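Long-range contact in PfEMP1 variant 2 of strain MC (Plasmodium falciparum, PDB 3C64), which probably binds host cell-surface receptors as part of a larger parasite adhesion protein, of which this chain forms part of the cysteine-rich interdomain region (CIDR), including a three-helix bundle: residues 88-93 with 127-132. Residues are numbered along the deposited sequence; the frame is centred on the assembly and turned at random.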
loop_
_atom_site.group_PDB
_atom_site.type_symbol
_atom_site.label_atom_id
_atom_site.label_comp_id
_atom_site.label_asym_id
_atom_site.label_seq_id
_atom_site.Cartn_x
_atom_site.Cartn_y
_atom_site.Cartn_z
ATOM N N THR A 88 -9.829 -2.925 -7.596
ATOM C CA THR A 88 -9.120 -4.042 -8.192
ATOM C C THR A 88 -7.606 -3.869 -7.986
ATOM O O THR A 88 -6.918 -4.805 -7.592
ATOM C CB THR A 88 -9.440 -4.147 -9.698
ATOM O OG1 THR A 88 -10.836 -4.424 -9.874
ATOM C CG2 THR A 88 -8.640 -5.241 -10.347
ATOM N N LEU A 89 -7.109 -2.657 -8.226
ATOM C CA LEU A 89 -5.688 -2.331 -8.076
ATOM C C LEU A 89 -5.263 -2.392 -6.624
ATOM O O LEU A 89 -4.164 -2.836 -6.310
ATOM C CB LEU A 89 -5.404 -0.930 -8.626
ATOM C CG LEU A 89 -4.583 -0.799 -9.910
ATOM C CD1 LEU A 89 -3.126 -1.170 -9.640
ATOM C CD2 LEU A 89 -5.181 -1.672 -11.002
ATOM N N LEU A 90 -6.139 -1.933 -5.741
ATOM C CA LEU A 90 -5.854 -1.949 -4.315
ATOM C C LEU A 90 -5.647 -3.384 -3.854
ATOM O O LEU A 90 -4.773 -3.645 -3.036
ATOM C CB LEU A 90 -6.991 -1.289 -3.528
ATOM C CG LEU A 90 -6.934 -1.411 -2.005
ATOM C CD1 LEU A 90 -5.674 -0.759 -1.473
ATOM C CD2 LEU A 90 -8.164 -0.784 -1.394
ATOM N N MET A 91 -6.439 -4.311 -4.390
ATOM C CA MET A 91 -6.311 -5.721 -4.032
ATOM C C MET A 91 -4.953 -6.261 -4.485
ATOM O O MET A 91 -4.207 -6.833 -3.691
ATOM C CB MET A 91 -7.443 -6.561 -4.641
ATOM C CG MET A 91 -8.834 -6.306 -4.053
ATOM S SD MET A 91 -8.927 -6.616 -2.275
ATOM C CE MET A 91 -9.176 -4.976 -1.636
ATOM N N LYS A 92 -4.624 -6.054 -5.755
ATOM C CA LYS A 92 -3.352 -6.509 -6.296
ATOM C C LYS A 92 -2.164 -5.915 -5.530
ATOM O O LYS A 92 -1.249 -6.643 -5.138
ATOM C CB LYS A 92 -3.267 -6.148 -7.770
ATOM C CG LYS A 92 -1.888 -6.250 -8.359
ATOM C CD LYS A 92 -1.929 -5.786 -9.781
ATOM C CE LYS A 92 -0.558 -5.403 -10.255
ATOM N NZ LYS A 92 -0.583 -5.128 -11.723
ATOM N N ASP A 93 -2.199 -4.603 -5.294
ATOM C CA ASP A 93 -1.126 -3.927 -4.559
ATOM C C ASP A 93 -0.988 -4.408 -3.115
ATOM O O ASP A 93 0.118 -4.581 -2.620
ATOM C CB ASP A 93 -1.325 -2.409 -4.579
ATOM C CG ASP A 93 -1.087 -1.806 -5.952
ATOM O OD1 ASP A 93 -0.340 -2.406 -6.760
ATOM O OD2 ASP A 93 -1.647 -0.725 -6.223
ATOM N N ALA A 127 0.836 4.846 -6.460
ATOM C CA ALA A 127 0.519 6.166 -6.982
ATOM C C ALA A 127 -0.825 6.160 -7.709
ATOM O O ALA A 127 -1.630 7.073 -7.537
ATOM C CB ALA A 127 1.621 6.642 -7.902
ATOM N N ALA A 128 -1.099 5.084 -8.444
ATOM C CA ALA A 128 -2.348 4.964 -9.195
ATOM C C ALA A 128 -3.586 4.946 -8.298
ATOM O O ALA A 128 -4.703 5.162 -8.766
ATOM C CB ALA A 128 -2.314 3.723 -10.081
ATOM N N LEU A 129 -3.381 4.693 -7.009
ATOM C CA LEU A 129 -4.472 4.645 -6.040
ATOM C C LEU A 129 -4.666 5.979 -5.317
ATOM O O LEU A 129 -5.417 6.050 -4.336
ATOM C CB LEU A 129 -4.197 3.555 -4.993
ATOM C CG LEU A 129 -4.006 2.117 -5.496
ATOM C CD1 LEU A 129 -3.749 1.183 -4.332
ATOM C CD2 LEU A 129 -5.231 1.680 -6.279
ATOM N N ALA A 130 -3.980 7.025 -5.780
ATOM C CA ALA A 130 -4.073 8.332 -5.142
ATOM C C ALA A 130 -5.512 8.802 -4.898
ATOM O O ALA A 130 -5.821 9.317 -3.833
ATOM C CB ALA A 130 -3.299 9.370 -5.947
ATOM N N GLY A 131 -6.391 8.572 -5.871
ATOM C CA GLY A 131 -7.780 8.978 -5.749
ATOM C C GLY A 131 -8.479 8.415 -4.523
ATOM O O GLY A 131 -9.375 9.057 -3.976
ATOM N N LEU A 132 -8.038 7.250 -4.051
ATOM C CA LEU A 132 -8.659 6.644 -2.882
ATOM C C LEU A 132 -8.395 7.437 -1.624
ATOM O O LEU A 132 -9.210 7.427 -0.700
ATOM C CB LEU A 132 -8.209 5.190 -2.695
ATOM C CG LEU A 132 -8.735 4.207 -3.746
ATOM C CD1 LEU A 132 -8.142 2.808 -3.528
ATOM C CD2 LEU A 132 -10.259 4.192 -3.692
#
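Leu-129 pushes its isobutyl group into the site formed by Leu-89, Leu-90 and Asp-93 of helix 81-102, in the all-helical CIDR region of PfEMP1. This part of the fold stands off from helices 7-28, 47-72 and 144-162: a 3-10 turn, 127-129, leads into the short helix 130-136, and the two together pack on helix 81-102. The tight part is the seat of Leu-129. With CG anti to the carbonyl carbon (chi1 -58°), its side chain reaches for the helix and the two methyls divide the contact. CD2 lies 3.5 Å from Leu-89 CB and 3.8 Å from Leu-90 N, while CD1 rests 3.8 Å from Leu-90 CA. The side chains of Leu-90 and Leu-129 cross at about a right angle, with their CD1 methyls 4.0 Å apart.

Toward Leu-132 the fit slackens, and a single methyl pair, Leu-90 CD2 to Leu-132 CD1 at 4.2 Å, carries the contact. The second subunit packs its own Leu-90 on Leu-90, and its Leu-132 touches Met-91, which points away from 127-132. The other flank is more open: Leu-89 is partly exposed, and Ala-128 CB, although it points at the helix, stays 5.0 Å from Leu-89 CD1 on the solvent side.

Across the segments the contact is apolar apart from Asp-93, which is buried. Its OD1 accepts a hydrogen bond from the backbone N of Asp-125, tying the loop ahead of the 3-10 turn to helix 81-102. The same carboxylate meets Leu-129 from the opposite direction, its OD2 lying 3.4 Å from Leu-129 CD1.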